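Local structure of 1-deoxy-D-xylulose 5-phosphate reductoisomerase (Moraxella catarrhalis, 4ZQG) at residues A[186-191]-A[258-263]. The protein catalyses the NAD(P)H-dependent rearrangement and reduction of 1-deoxy-D-xylulose 5-phosphate to 2-C-methyl-D-erythritol 4-phosphate, a step of the MEP route to isoprenoids. Sequence-based numbering, arbitrary orientation.
With FOM (3-[formyl(hydroxy)amino]propylphosphonic acid), chain E.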
loop_
_atom_site.group_PDB
_atom_site.type_symbol
_atom_site.label_atom_id
_atom_site.label_comp_id
_atom_site.label_asym_id
_atom_site.label_seq_id
_atom_site.Cartn_x
_atom_site.Cartn_y
_atom_site.Cartn_z
ATOM N N TRP A 186 -10.783 3.955 2.208
ATOM C CA TRP A 186 -11.124 4.809 1.080
ATOM C C TRP A 186 -11.381 3.914 -0.139
ATOM O O TRP A 186 -10.483 3.149 -0.541
ATOM C CB TRP A 186 -9.978 5.749 0.784
ATOM C CG TRP A 186 -9.877 6.805 1.767
ATOM C CD1 TRP A 186 -9.246 6.749 2.981
ATOM C CD2 TRP A 186 -10.460 8.106 1.685
ATOM N NE1 TRP A 186 -9.404 7.923 3.632
ATOM C CE2 TRP A 186 -10.114 8.786 2.848
ATOM C CE3 TRP A 186 -11.210 8.774 0.714
ATOM C CZ2 TRP A 186 -10.506 10.075 3.092
ATOM C CZ3 TRP A 186 -11.584 10.085 0.961
ATOM C CH2 TRP A 186 -11.231 10.713 2.135
ATOM N N LEU A 187 -12.595 3.966 -0.685
ATOM C CA LEU A 187 -12.937 3.243 -1.922
ATOM C C LEU A 187 -12.732 4.154 -3.101
ATOM O O LEU A 187 -13.314 5.218 -3.151
ATOM C CB LEU A 187 -14.395 2.762 -1.919
ATOM C CG LEU A 187 -14.735 1.627 -0.976
ATOM C CD1 LEU A 187 -16.220 1.530 -0.788
ATOM C CD2 LEU A 187 -14.183 0.350 -1.503
ATOM N N THR A 188 -11.902 3.740 -4.045
ATOM C CA THR A 188 -11.726 4.473 -5.311
ATOM C C THR A 188 -12.887 4.132 -6.287
ATOM O O THR A 188 -13.379 3.034 -6.293
ATOM C CB THR A 188 -10.351 4.121 -5.925
ATOM O OG1 THR A 188 -10.045 2.732 -5.640
ATOM C CG2 THR A 188 -9.289 4.951 -5.289
ATOM N N ALA A 189 -13.287 5.088 -7.105
ATOM C CA ALA A 189 -14.349 4.922 -8.052
ATOM C C ALA A 189 -13.942 5.578 -9.359
ATOM O O ALA A 189 -13.490 6.751 -9.349
ATOM C CB ALA A 189 -15.582 5.623 -7.539
ATOM N N SER A 190 -14.113 4.861 -10.483
ATOM C CA SER A 190 -13.707 5.426 -11.776
ATOM C C SER A 190 -14.547 6.624 -12.143
ATOM O O SER A 190 -14.140 7.444 -12.960
ATOM C CB SER A 190 -13.835 4.441 -12.896
ATOM O OG SER A 190 -15.188 4.352 -13.271
ATOM N N GLY A 191 -15.747 6.700 -11.583
ATOM C CA GLY A 191 -16.689 7.716 -11.994
ATOM C C GLY A 191 -17.488 7.277 -13.199
ATOM O O GLY A 191 -18.403 7.986 -13.598
ATOM N N SER A 258 -8.354 4.529 -12.810
ATOM C CA SER A 258 -8.486 3.142 -12.349
ATOM C C SER A 258 -7.164 2.421 -12.030
ATOM O O SER A 258 -7.049 1.182 -12.123
ATOM C CB SER A 258 -9.393 2.327 -13.304
ATOM O OG SER A 258 -10.752 2.682 -13.105
ATOM N N VAL A 259 -6.181 3.212 -11.600
ATOM C CA VAL A 259 -4.883 2.694 -11.214
ATOM C C VAL A 259 -4.794 2.439 -9.730
ATOM O O VAL A 259 -4.406 1.356 -9.309
ATOM C CB VAL A 259 -3.800 3.638 -11.685
ATOM C CG1 VAL A 259 -2.479 3.279 -11.053
ATOM C CG2 VAL A 259 -3.726 3.546 -13.206
ATOM N N VAL A 260 -5.169 3.430 -8.941
ATOM C CA VAL A 260 -5.259 3.259 -7.510
ATOM C C VAL A 260 -6.587 2.603 -7.196
ATOM O O VAL A 260 -7.625 3.206 -7.426
ATOM C CB VAL A 260 -5.134 4.600 -6.725
ATOM C CG1 VAL A 260 -5.224 4.306 -5.255
ATOM C CG2 VAL A 260 -3.813 5.310 -7.008
ATOM N N HIS A 261 -6.552 1.406 -6.620
ATOM C CA HIS A 261 -7.770 0.650 -6.403
ATOM C C HIS A 261 -8.476 0.779 -5.064
ATOM O O HIS A 261 -9.594 0.341 -4.919
ATOM C CB HIS A 261 -7.514 -0.821 -6.731
ATOM C CG HIS A 261 -7.087 -1.017 -8.151
ATOM N ND1 HIS A 261 -6.000 -1.769 -8.511
ATOM C CD2 HIS A 261 -7.561 -0.471 -9.293
ATOM C CE1 HIS A 261 -5.848 -1.713 -9.822
ATOM N NE2 HIS A 261 -6.783 -0.930 -10.319
ATOM N N SER A 262 -7.833 1.385 -4.084
ATOM C CA SER A 262 -8.451 1.779 -2.818
ATOM C C SER A 262 -7.327 2.007 -1.847
ATOM O O SER A 262 -6.172 1.702 -2.174
ATOM C CB SER A 262 -9.464 0.754 -2.277
ATOM O OG SER A 262 -10.734 1.052 -2.808
ATOM N N LEU A 263 -7.665 2.594 -0.690
ATOM C CA LEU A 263 -6.672 2.875 0.331
ATOM C C LEU A 263 -7.169 2.569 1.735
ATOM O O LEU A 263 -8.381 2.504 1.997
ATOM C CB LEU A 263 -6.175 4.324 0.233
ATOM C CG LEU A 263 -5.976 4.909 -1.170
ATOM C CD1 LEU A 263 -7.241 5.560 -1.661
ATOM C CD2 LEU A 263 -4.877 5.944 -1.178
HETATM O O2 FOM E . -15.977 -3.037 -9.556
HETATM N N1 FOM E . -14.879 -3.018 -10.391
HETATM C C1 FOM E . -13.804 -3.624 -10.090
HETATM O O1 FOM E . -13.700 -4.227 -9.035
HETATM C C2 FOM E . -15.040 -2.201 -11.589
HETATM C C3 FOM E . -15.245 -0.836 -10.929
HETATM C C4 FOM E . -15.658 0.215 -11.920
HETATM P PA1 FOM E . -15.980 1.660 -10.933
HETATM O OP1 FOM E . -14.588 2.096 -10.289
HETATM O OP2 FOM E . -16.792 1.291 -9.772
HETATM O OP3 FOM E . -16.668 2.899 -11.733
#
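W186 and L263 form an antiparallel hydrogen-bonded pair, W186 N giving a nearly straight bond to L263 O (2.8 Å) and L263 N one to W186 O (2.9 Å), where the strand axes run at 159° to each other. These are the two middle strands of the mixed four-stranded sheet in the catalytic domain of the reductoisomerase, and they illustrate how regular pairing at one end of two strands can give way to a ligand-binding loop at the other, here the fosmidomycin site. Beyond the W186–L263 pair, a serine hydroxyl stands in for a main-chain acceptor. S262 turns its hydroxyl beside its own backbone N (chi1 -89°), which brings OG across to T188 N; the amide donates to it over 3.2 Å. On the opposite sheet face from S262, L263 CD1 lies against W186 CB at 3.7 Å, while the indole leads away to E265, which accepts from NE1, and to L303 of the second subunit. T188 points at the other strand, its methyl CG2 4.1 Å from V260 CG1; the position of its hydroxyl is less certain. The backbones spread apart at A189 and approach again where S190 CB meets S258 OG at 3.6 Å. H261 CB points away from strand 186-189, its ND1 bonded to Q274. S190, just past the strand end, sits at the phosphonate of fosmidomycin, an inhibitor of the enzyme, with H213 also bonded to the serine hydroxyl. There the residue grips two oxygens of one group: S190 N donates to OP1 at 2.8 Å, and S190 OG bonds OP3 at 2.6 Å.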